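Salmonella typhimurium DB7155 bacteriophage DET7 tailspike (Bacteriophage, PDB 2V5I) probably binds and hydrolyses the O-antigen polysaccharide of the Salmonella host as the trimeric receptor-binding protein of the phage tail. Local coordinates at residues A[302-307]-A[316-321]; A[482-487]-A[506-511]. All blocks are in the same frame, centred on the assembly; numbering follows the deposited sequence. Where two conformers were deposited one is given.

Contact 1. Residues A[302-307]-A[316-321]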
loop_
_atom_site.group_PDB
_atom_site.type_symbol
_atom_site.label_atom_id
_atom_site.label_comp_id
_atom_site.label_asym_id
_atom_site.label_seq_id
_atom_site.Cartn_x
_atom_site.Cartn_y
_atom_site.Cartn_z
ATOM N N PRO A 302 7.283 -10.701 38.110
ATOM C CA PRO A 302 8.364 -11.482 37.487
ATOM C C PRO A 302 7.919 -12.578 36.534
ATOM O O PRO A 302 8.774 -13.184 35.860
ATOM C CB PRO A 302 9.049 -12.115 38.703
ATOM C CG PRO A 302 7.965 -12.353 39.657
ATOM C CD PRO A 302 6.985 -11.194 39.473
ATOM N N ASP A 303 6.610 -12.819 36.448
ATOM C CA ASP A 303 6.071 -13.881 35.624
ATOM C C ASP A 303 4.804 -13.382 34.916
ATOM O O ASP A 303 4.513 -12.181 34.993
ATOM C CB ASP A 303 5.636 -14.954 36.662
ATOM C CG ASP A 303 4.549 -14.430 37.737
ATOM O OD1 ASP A 303 4.489 -13.243 38.206
ATOM O OD2 ASP A 303 3.733 -15.267 38.178
ATOM N N ARG A 304 4.057 -14.281 34.282
ATOM C CA ARG A 304 2.822 -13.958 33.588
ATOM C C ARG A 304 1.722 -14.896 34.012
ATOM O O ARG A 304 1.458 -15.883 33.334
ATOM C CB ARG A 304 3.024 -14.158 32.083
ATOM C CG ARG A 304 4.117 -13.285 31.471
ATOM C CD ARG A 304 4.007 -13.264 29.935
ATOM N NE ARG A 304 5.102 -12.581 29.271
ATOM C CZ ARG A 304 6.228 -13.189 28.865
ATOM N NH1 ARG A 304 6.412 -14.461 29.135
ATOM N NH2 ARG A 304 7.169 -12.541 28.200
ATOM N N PRO A 305 1.020 -14.553 35.086
ATOM C CA PRO A 305 -0.090 -15.417 35.497
ATOM C C PRO A 305 -1.132 -15.531 34.377
ATOM O O PRO A 305 -1.592 -14.518 33.883
ATOM C CB PRO A 305 -0.685 -14.726 36.721
ATOM C CG PRO A 305 0.265 -13.648 37.107
ATOM C CD PRO A 305 1.270 -13.414 35.989
ATOM N N GLY A 306 -1.476 -16.769 34.026
ATOM C CA GLY A 306 -2.497 -17.059 33.003
ATOM C C GLY A 306 -1.962 -17.024 31.559
ATOM O O GLY A 306 -2.735 -17.181 30.578
ATOM N N ASP A 307 -0.666 -16.819 31.390
ATOM C CA ASP A 307 -0.077 -16.646 30.050
ATOM C C ASP A 307 1.191 -17.507 29.907
ATOM O O ASP A 307 1.511 -18.341 30.791
ATOM C CB ASP A 307 0.186 -15.167 29.775
ATOM C CG ASP A 307 -0.071 -14.770 28.299
ATOM O OD1 ASP A 307 0.481 -15.462 27.432
ATOM O OD2 ASP A 307 -0.745 -13.744 28.014
ATOM N N HIS A 316 9.089 -9.047 26.659
ATOM C CA HIS A 316 9.198 -8.374 25.375
ATOM C C HIS A 316 9.479 -9.350 24.210
ATOM O O HIS A 316 9.733 -8.905 23.099
ATOM C CB HIS A 316 10.162 -7.183 25.396
ATOM C CG HIS A 316 9.775 -6.129 26.388
ATOM N ND1 HIS A 316 8.569 -5.467 26.354
ATOM C CD2 HIS A 316 10.449 -5.635 27.450
ATOM C CE1 HIS A 316 8.523 -4.600 27.357
ATOM N NE2 HIS A 316 9.657 -4.684 28.041
ATOM N N GLN A 317 9.427 -10.651 24.482
ATOM C CA GLN A 317 9.708 -11.677 23.453
ATOM C C GLN A 317 8.509 -12.620 23.157
ATOM O O GLN A 317 8.699 -13.679 22.577
ATOM C CB GLN A 317 10.991 -12.465 23.799
ATOM C CG GLN A 317 12.170 -11.536 23.943
ATOM C CD GLN A 317 13.496 -12.238 23.926
ATOM O OE1 GLN A 317 13.630 -13.327 23.380
ATOM N NE2 GLN A 317 14.495 -11.606 24.537
ATOM N N LEU A 318 7.292 -12.266 23.559
ATOM C CA LEU A 318 6.144 -13.119 23.249
ATOM C C LEU A 318 5.885 -13.211 21.751
ATOM O O LEU A 318 6.072 -12.222 21.032
ATOM C CB LEU A 318 4.884 -12.662 23.953
ATOM C CG LEU A 318 4.850 -12.900 25.479
ATOM C CD1 LEU A 318 3.665 -12.104 26.056
ATOM C CD2 LEU A 318 4.781 -14.356 25.868
ATOM N N PRO A 319 5.454 -14.392 21.293
ATOM C CA PRO A 319 5.058 -14.556 19.860
ATOM C C PRO A 319 3.654 -14.041 19.584
ATOM O O PRO A 319 2.713 -14.797 19.304
ATOM C CB PRO A 319 5.177 -16.060 19.676
ATOM C CG PRO A 319 4.734 -16.587 20.956
ATOM C CD PRO A 319 5.313 -15.664 22.019
ATOM N N ASN A 320 3.493 -12.717 19.720
ATOM C CA ASN A 320 2.176 -12.115 19.651
ATOM C C ASN A 320 1.557 -12.215 18.295
ATOM O O ASN A 320 0.343 -12.294 18.170
ATOM C CB ASN A 320 2.127 -10.714 20.288
ATOM C CG ASN A 320 3.334 -9.842 19.960
ATOM O OD1 ASN A 320 3.971 -10.007 18.945
ATOM N ND2 ASN A 320 3.657 -8.903 20.863
ATOM N N ASN A 321 2.411 -12.183 17.272
ATOM C CA ASN A 321 2.024 -12.471 15.896
ATOM C C ASN A 321 0.808 -11.723 15.361
ATOM O O ASN A 321 -0.059 -12.325 14.654
ATOM C CB ASN A 321 1.793 -13.982 15.721
ATOM C CG ASN A 321 1.951 -14.419 14.236
ATOM O OD1 ASN A 321 2.626 -13.739 13.424
ATOM N ND2 ASN A 321 1.259 -15.472 13.873
#

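Contact 2. Residues A[482-487]-A[506-511]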
loop_
_atom_site.group_PDB
_atom_site.type_symbol
_atom_site.label_atom_id
_atom_site.label_comp_id
_atom_site.label_asym_id
_atom_site.label_seq_id
_atom_site.Cartn_x
_atom_site.Cartn_y
_atom_site.Cartn_z
ATOM N N SER A 482 31.448 21.149 -22.783
ATOM C CA SER A 482 32.828 21.024 -23.217
ATOM C C SER A 482 33.173 19.675 -23.802
ATOM O O SER A 482 34.204 19.524 -24.449
ATOM C CB SER A 482 33.797 21.263 -22.073
ATOM O OG SER A 482 33.770 20.141 -21.163
ATOM N N GLY A 483 32.374 18.651 -23.472
ATOM C CA GLY A 483 32.656 17.287 -23.942
ATOM C C GLY A 483 33.791 16.568 -23.194
ATOM O O GLY A 483 34.312 15.592 -23.696
ATOM N N SER A 484 34.135 17.072 -22.026
ATOM C CA SER A 484 35.297 16.589 -21.255
ATOM C C SER A 484 35.058 16.657 -19.747
ATOM O O SER A 484 34.473 17.649 -19.218
ATOM C CB SER A 484 36.532 17.426 -21.617
ATOM O OG SER A 484 37.652 17.083 -20.867
ATOM N N ALA A 485 35.501 15.596 -19.052
ATOM C CA ALA A 485 35.439 15.489 -17.586
ATOM C C ALA A 485 36.689 14.791 -17.058
ATOM O O ALA A 485 37.480 14.190 -17.834
ATOM C CB ALA A 485 34.191 14.740 -17.140
ATOM N N TRP A 486 36.874 14.875 -15.748
ATOM C CA TRP A 486 37.947 14.150 -15.083
ATOM C C TRP A 486 37.438 13.321 -13.915
ATOM O O TRP A 486 36.512 13.755 -13.232
ATOM C CB TRP A 486 39.095 15.039 -14.665
ATOM C CG TRP A 486 38.842 16.134 -13.682
ATOM C CD1 TRP A 486 38.445 17.382 -13.966
ATOM C CD2 TRP A 486 39.245 16.152 -12.297
ATOM N NE1 TRP A 486 38.475 18.177 -12.856
ATOM C CE2 TRP A 486 38.922 17.431 -11.794
ATOM C CE3 TRP A 486 39.749 15.192 -11.429
ATOM C CZ2 TRP A 486 39.210 17.813 -10.475
ATOM C CZ3 TRP A 486 40.004 15.559 -10.132
ATOM C CH2 TRP A 486 39.710 16.853 -9.651
ATOM N N THR A 487 38.073 12.170 -13.715
ATOM C CA THR A 487 37.645 11.196 -12.678
ATOM C C THR A 487 38.763 11.139 -11.626
ATOM O O THR A 487 39.948 11.114 -11.952
ATOM C CB THR A 487 37.442 9.840 -13.304
ATOM O OG1 THR A 487 36.398 9.945 -14.319
ATOM C CG2 THR A 487 36.938 8.821 -12.305
ATOM N N ARG A 506 42.254 15.383 -15.823
ATOM C CA ARG A 506 42.045 16.768 -15.366
ATOM C C ARG A 506 42.695 17.723 -16.387
ATOM O O ARG A 506 43.777 17.435 -16.947
ATOM C CB ARG A 506 42.692 16.992 -14.015
ATOM C CG ARG A 506 42.191 18.284 -13.336
ATOM C CD ARG A 506 42.918 18.669 -12.063
ATOM N NE ARG A 506 44.331 18.665 -12.314
ATOM C CZ ARG A 506 44.984 19.669 -12.893
ATOM N NH1 ARG A 506 44.379 20.828 -13.130
ATOM N NH2 ARG A 506 46.264 19.540 -13.142
ATOM N N GLY A 507 41.952 18.777 -16.711
ATOM C CA GLY A 507 42.387 19.789 -17.711
ATOM C C GLY A 507 42.283 19.304 -19.157
ATOM O O GLY A 507 42.717 19.973 -20.110
ATOM N N ASP A 508 41.716 18.112 -19.341
ATOM C CA ASP A 508 41.664 17.418 -20.626
ATOM C C ASP A 508 43.051 17.147 -21.224
ATOM O O ASP A 508 43.225 17.002 -22.437
ATOM C CB ASP A 508 40.763 18.127 -21.667
ATOM C CG ASP A 508 40.199 17.163 -22.705
ATOM O OD1 ASP A 508 39.710 16.052 -22.376
ATOM O OD2 ASP A 508 40.259 17.483 -23.919
ATOM N N TYR A 509 44.043 16.986 -20.332
ATOM C CA TYR A 509 45.393 16.632 -20.768
ATOM C C TYR A 509 45.568 15.130 -21.051
ATOM O O TYR A 509 46.636 14.711 -21.530
ATOM C CB TYR A 509 46.432 17.126 -19.722
ATOM C CG TYR A 509 46.429 18.633 -19.525
ATOM C CD1 TYR A 509 46.735 19.472 -20.598
ATOM C CD2 TYR A 509 46.227 19.208 -18.283
ATOM C CE1 TYR A 509 46.739 20.836 -20.417
ATOM C CE2 TYR A 509 46.212 20.546 -18.100
ATOM C CZ TYR A 509 46.510 21.364 -19.157
ATOM O OH TYR A 509 46.499 22.731 -18.943
ATOM N N LYS A 510 44.559 14.295 -20.715
ATOM C CA LYS A 510 44.598 12.852 -21.000
ATOM C C LYS A 510 45.709 12.101 -20.275
ATOM O O LYS A 510 46.223 11.078 -20.727
ATOM C CB LYS A 510 44.598 12.560 -22.504
ATOM C CG LYS A 510 43.409 13.203 -23.244
ATOM C CD LYS A 510 43.750 13.667 -24.592
ATOM C CE LYS A 510 42.639 14.557 -25.174
ATOM N NZ LYS A 510 42.955 16.043 -25.080
ATOM N N THR A 511 46.069 12.619 -19.118
ATOM C CA THR A 511 47.084 12.017 -18.265
ATOM C C THR A 511 46.525 11.637 -16.865
ATOM O O THR A 511 45.385 11.907 -16.519
ATOM C CB THR A 511 48.371 12.893 -18.217
ATOM O OG1 THR A 511 49.474 12.091 -17.735
ATOM C CG2 THR A 511 48.202 14.122 -17.362
#

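Contact 1. Residues A[302-307]-A[316-321]
His316 meets Arg304 at the edge of its guanidinium group, within one long loop of the parallel beta-helix, the excursion between strands 290-291 and 323-330. The backbone N of His316 lies 4.3 Å from Arg304 NH2, too far for a direct bond; the two nitrogens instead share Asp295 OD2, which takes a salt bridge from Arg304 NH2 and a hydrogen bond from His316 N. The CB of His316 points away from segment 302-307, and the imidazole ND1 bonds Asp340 OD2. Two residues on, Leu318 supplies the main packing. Its side chain advances from the opposite direction and lays CD2 over the centre of one guanidinium face, 3.5 Å above the plane. The isobutyl group thus covers the flat of the cation and leaves the N-H groups to partners round its rim: NH1 bonds the carbonyl oxygens of Leu308 and Tyr313. Several bonds therefore fix the rotation of a buried charged group whose face is met by hydrocarbon. The reach comes from an arginine chain extended from CG to NE (chi2 -165°, chi3 -173°). On the second leucine branch, CD1 touches Arg304 NE at 3.6 Å.

Contact 2. Residues A[482-487]-A[506-511]
Ser484 reaches Asp508 through its hydroxyl, one of two side-chain contacts that join segment 482-487, which runs into strand 485-493, to the loop at 506-511 in the antiparallel sheet that follows the beta-helix. Just before it, Ser482 OG accepts from the backbone N of Ser484 at 3.2 Å, an ST turn lying just ahead of the strand. Ser484 OG donates to Asp508 OD1 over 2.8 Å, from 60° above the carboxylate plane. Ser493 of the second subunit and Asn505 also bond this oxygen, while Lys510 NZ forms a salt bridge with Asp508 OD2 at 3.3 Å; such company would probably favour the ionised carboxylate. Two residues further, Trp486 runs beside Arg506, both side chains pointing the same way. Arg506 CG sits 3.6 Å from the centroid of the Trp486 five-membered ring and 7° off its normal, a CH-pi contact made by the aliphatic stem. The guanidinium stands 85° to the indole, and its NE forms a salt bridge with Glu513. Trp486 also stacks on His475 of strand 470-476, while the loop carrying Arg506 and Asp508 connects strand 501-504 to strand 512-515.

Contact 1 closes before contact 2 opens along the chain, and the two are well separated: 66 Å between centres and about 48 Å between nearest atoms. They share no strand. The 302-307 and 316-321 segments belong to a long excursion from the parallel beta-helix, whereas 482-487 and 506-511 belong to the five-stranded antiparallel sheet that follows it. Their surroundings differ too. No other chain of the assembly touches the segments of contact 1, while 11 residues of contact 2 lie within reach of the second subunit. The first contact thus joins two parts of one loop within a single chain; the second lies at a subunit interface, consistent with the intertwined C-terminal domain of this trimeric tailspike.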